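Local coordinates for protein class B carbapenemase GOB-18 (Elizabethkingia meningoseptica, PDB 5K0W) that is a dizinc class B3 metallo-beta-lactamase, a carbapenemase that probably inactivates beta-lactam antibiotics by hydrolysing their ring, at residues A[165-170]-A[182-187]. Sequence-based numbering, arbitrary orientation.
Sequences ITLTLL and FIFETK
L167 spreads its two methyls between a pair of phenylalanines on the antiparallel strand 182-187. CD1 lies beside the root of F184, 3.7 Å from F184 CB, while CD2 meets F182 CB, the two side chains crossing obliquely. The two rings leave their backbone differently. In F184, CG occupies the crowded position between backbone N and carbonyl carbon (chi1 70°), and the end of the side chain leads away from strand 165-170, leaving L167 alongside its base; in F182, CG is anti to the carbonyl carbon (chi1 -60°), and the ring runs alongside L169, whose CD1 comes 3.6 Å from F182 CE1. At the far end of this apolar row, I165 reaches across with CD1, meeting F184 CD2 at 3.9 Å.

The backbones are tied at T168 and I183, a hydrogen-bonded antiparallel pair. T168 N donates to I183 O (3.0 Å) and I183 N to T168 O (3.1 Å), both donors in the acceptor's carbonyl plane and the bonds only modestly bent. A water 2.7 Å from T168 OG1 also donates to I183 O, so two donors grip this carbonyl; K159 NZ bonds the same hydroxyl. On this opposite face of the sheet, I183 CG2 packs against T168 CB and L170 CD1.

F182 lies toward the active-site end, touching T97, and the connection between the strands carries the zinc ligand H175. The two segments form a beta hairpin within the metallo-beta-lactamase fold, flanked by strands 159-162 and 192-198. I57 of strand 55-59, in the other sheet, touches L167, I165 and F184, making this face part of the core between the two sheets.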
loop_
_atom_site.group_PDB
_atom_site.type_symbol
_atom_site.label_atom_id
_atom_site.label_comp_id
_atom_site.label_asym_id
_atom_site.label_seq_id
_atom_site.Cartn_x
_atom_site.Cartn_y
_atom_site.Cartn_z
ATOM N N ILE A 165 -16.360 -10.558 -1.082
ATOM C CA ILE A 165 -15.163 -9.956 -0.494
ATOM C C ILE A 165 -15.539 -8.727 0.340
ATOM O O ILE A 165 -16.310 -7.881 -0.120
ATOM C CB ILE A 165 -14.146 -9.624 -1.629
ATOM C CG1 ILE A 165 -13.291 -10.856 -2.022
ATOM C CG2 ILE A 165 -13.280 -8.384 -1.346
ATOM C CD1 ILE A 165 -12.111 -11.275 -1.029
ATOM N N THR A 166 -15.003 -8.656 1.573
ATOM C CA THR A 166 -15.161 -7.539 2.510
ATOM C C THR A 166 -13.783 -7.186 3.064
ATOM O O THR A 166 -13.133 -8.035 3.676
ATOM C CB THR A 166 -16.159 -7.845 3.647
ATOM O OG1 THR A 166 -17.384 -8.336 3.096
ATOM C CG2 THR A 166 -16.439 -6.619 4.523
ATOM N N LEU A 167 -13.345 -5.938 2.841
ATOM C CA LEU A 167 -12.072 -5.446 3.336
ATOM C C LEU A 167 -12.322 -4.476 4.470
ATOM O O LEU A 167 -13.261 -3.677 4.412
ATOM C CB LEU A 167 -11.314 -4.726 2.213
ATOM C CG LEU A 167 -10.199 -5.502 1.541
ATOM C CD1 LEU A 167 -10.749 -6.495 0.575
ATOM C CD2 LEU A 167 -9.325 -4.581 0.765
ATOM N N THR A 168 -11.480 -4.529 5.497
ATOM C CA THR A 168 -11.579 -3.615 6.627
ATOM C C THR A 168 -10.340 -2.752 6.596
ATOM O O THR A 168 -9.224 -3.284 6.515
ATOM C CB THR A 168 -11.730 -4.378 7.969
ATOM O OG1 THR A 168 -12.896 -5.183 7.921
ATOM C CG2 THR A 168 -11.835 -3.452 9.169
ATOM N N LEU A 169 -10.530 -1.427 6.655
ATOM C CA LEU A 169 -9.418 -0.489 6.692
ATOM C C LEU A 169 -8.927 -0.403 8.131
ATOM O O LEU A 169 -9.718 -0.168 9.041
ATOM C CB LEU A 169 -9.850 0.901 6.194
ATOM C CG LEU A 169 -8.711 1.912 5.976
ATOM C CD1 LEU A 169 -8.868 2.644 4.651
ATOM C CD2 LEU A 169 -8.602 2.874 7.142
ATOM N N LEU A 170 -7.624 -0.575 8.330
ATOM C CA LEU A 170 -7.007 -0.449 9.643
ATOM C C LEU A 170 -6.120 0.799 9.588
ATOM O O LEU A 170 -5.099 0.796 8.894
ATOM C CB LEU A 170 -6.180 -1.702 10.012
ATOM C CG LEU A 170 -6.884 -3.072 9.922
ATOM C CD1 LEU A 170 -5.894 -4.202 10.030
ATOM C CD2 LEU A 170 -7.971 -3.219 10.968
ATOM N N PHE A 182 -4.972 -3.269 5.305
ATOM C CA PHE A 182 -6.265 -3.878 5.020
ATOM C C PHE A 182 -6.288 -5.313 5.481
ATOM O O PHE A 182 -5.284 -6.018 5.395
ATOM C CB PHE A 182 -6.649 -3.755 3.540
ATOM C CG PHE A 182 -6.749 -2.333 3.057
ATOM C CD1 PHE A 182 -7.943 -1.629 3.160
ATOM C CD2 PHE A 182 -5.654 -1.699 2.472
ATOM C CE1 PHE A 182 -8.042 -0.315 2.684
ATOM C CE2 PHE A 182 -5.745 -0.373 2.021
ATOM C CZ PHE A 182 -6.940 0.308 2.126
ATOM N N ILE A 183 -7.428 -5.729 6.021
ATOM C CA ILE A 183 -7.615 -7.081 6.512
ATOM C C ILE A 183 -8.885 -7.659 5.913
ATOM O O ILE A 183 -9.939 -7.012 5.915
ATOM C CB ILE A 183 -7.475 -7.194 8.072
ATOM C CG1 ILE A 183 -7.266 -8.638 8.534
ATOM C CG2 ILE A 183 -8.603 -6.491 8.855
ATOM C CD1 ILE A 183 -6.199 -8.758 9.574
ATOM N N PHE A 184 -8.757 -8.844 5.317
ATOM C CA PHE A 184 -9.878 -9.526 4.674
ATOM C C PHE A 184 -9.668 -11.028 4.631
ATOM O O PHE A 184 -8.551 -11.518 4.791
ATOM C CB PHE A 184 -10.109 -8.965 3.253
ATOM C CG PHE A 184 -9.027 -9.319 2.268
ATOM C CD1 PHE A 184 -7.850 -8.580 2.209
ATOM C CD2 PHE A 184 -9.182 -10.394 1.398
ATOM C CE1 PHE A 184 -6.837 -8.918 1.313
ATOM C CE2 PHE A 184 -8.171 -10.739 0.502
ATOM C CZ PHE A 184 -7.007 -9.994 0.458
ATOM N N GLU A 185 -10.748 -11.751 4.377
ATOM C CA GLU A 185 -10.703 -13.188 4.201
ATOM C C GLU A 185 -10.845 -13.471 2.714
ATOM O O GLU A 185 -11.527 -12.740 1.999
ATOM C CB GLU A 185 -11.839 -13.876 4.982
ATOM C CG GLU A 185 -11.507 -15.294 5.439
ATOM C CD GLU A 185 -11.190 -15.479 6.918
ATOM O OE1 GLU A 185 -10.819 -14.487 7.593
ATOM O OE2 GLU A 185 -11.309 -16.628 7.402
ATOM N N THR A 186 -10.173 -14.510 2.252
ATOM C CA THR A 186 -10.238 -15.015 0.879
ATOM C C THR A 186 -10.141 -16.528 0.922
ATOM O O THR A 186 -9.649 -17.079 1.905
ATOM C CB THR A 186 -9.246 -14.341 -0.070
ATOM O OG1 THR A 186 -9.561 -14.768 -1.399
ATOM C CG2 THR A 186 -7.792 -14.656 0.259
ATOM N N LYS A 187 -10.628 -17.205 -0.113
ATOM C CA LYS A 187 -10.599 -18.656 -0.101
ATOM C C LYS A 187 -10.199 -19.302 -1.402
ATOM O O LYS A 187 -10.447 -18.774 -2.497
ATOM C CB LYS A 187 -11.937 -19.229 0.428
ATOM C CG LYS A 187 -13.131 -19.041 -0.516
ATOM C CD LYS A 187 -14.470 -18.854 0.209
ATOM C CE LYS A 187 -15.066 -17.449 0.050
ATOM N NZ LYS A 187 -14.275 -16.376 0.743
HETATM O O HOH W 1 -12.458 -7.740 7.233
#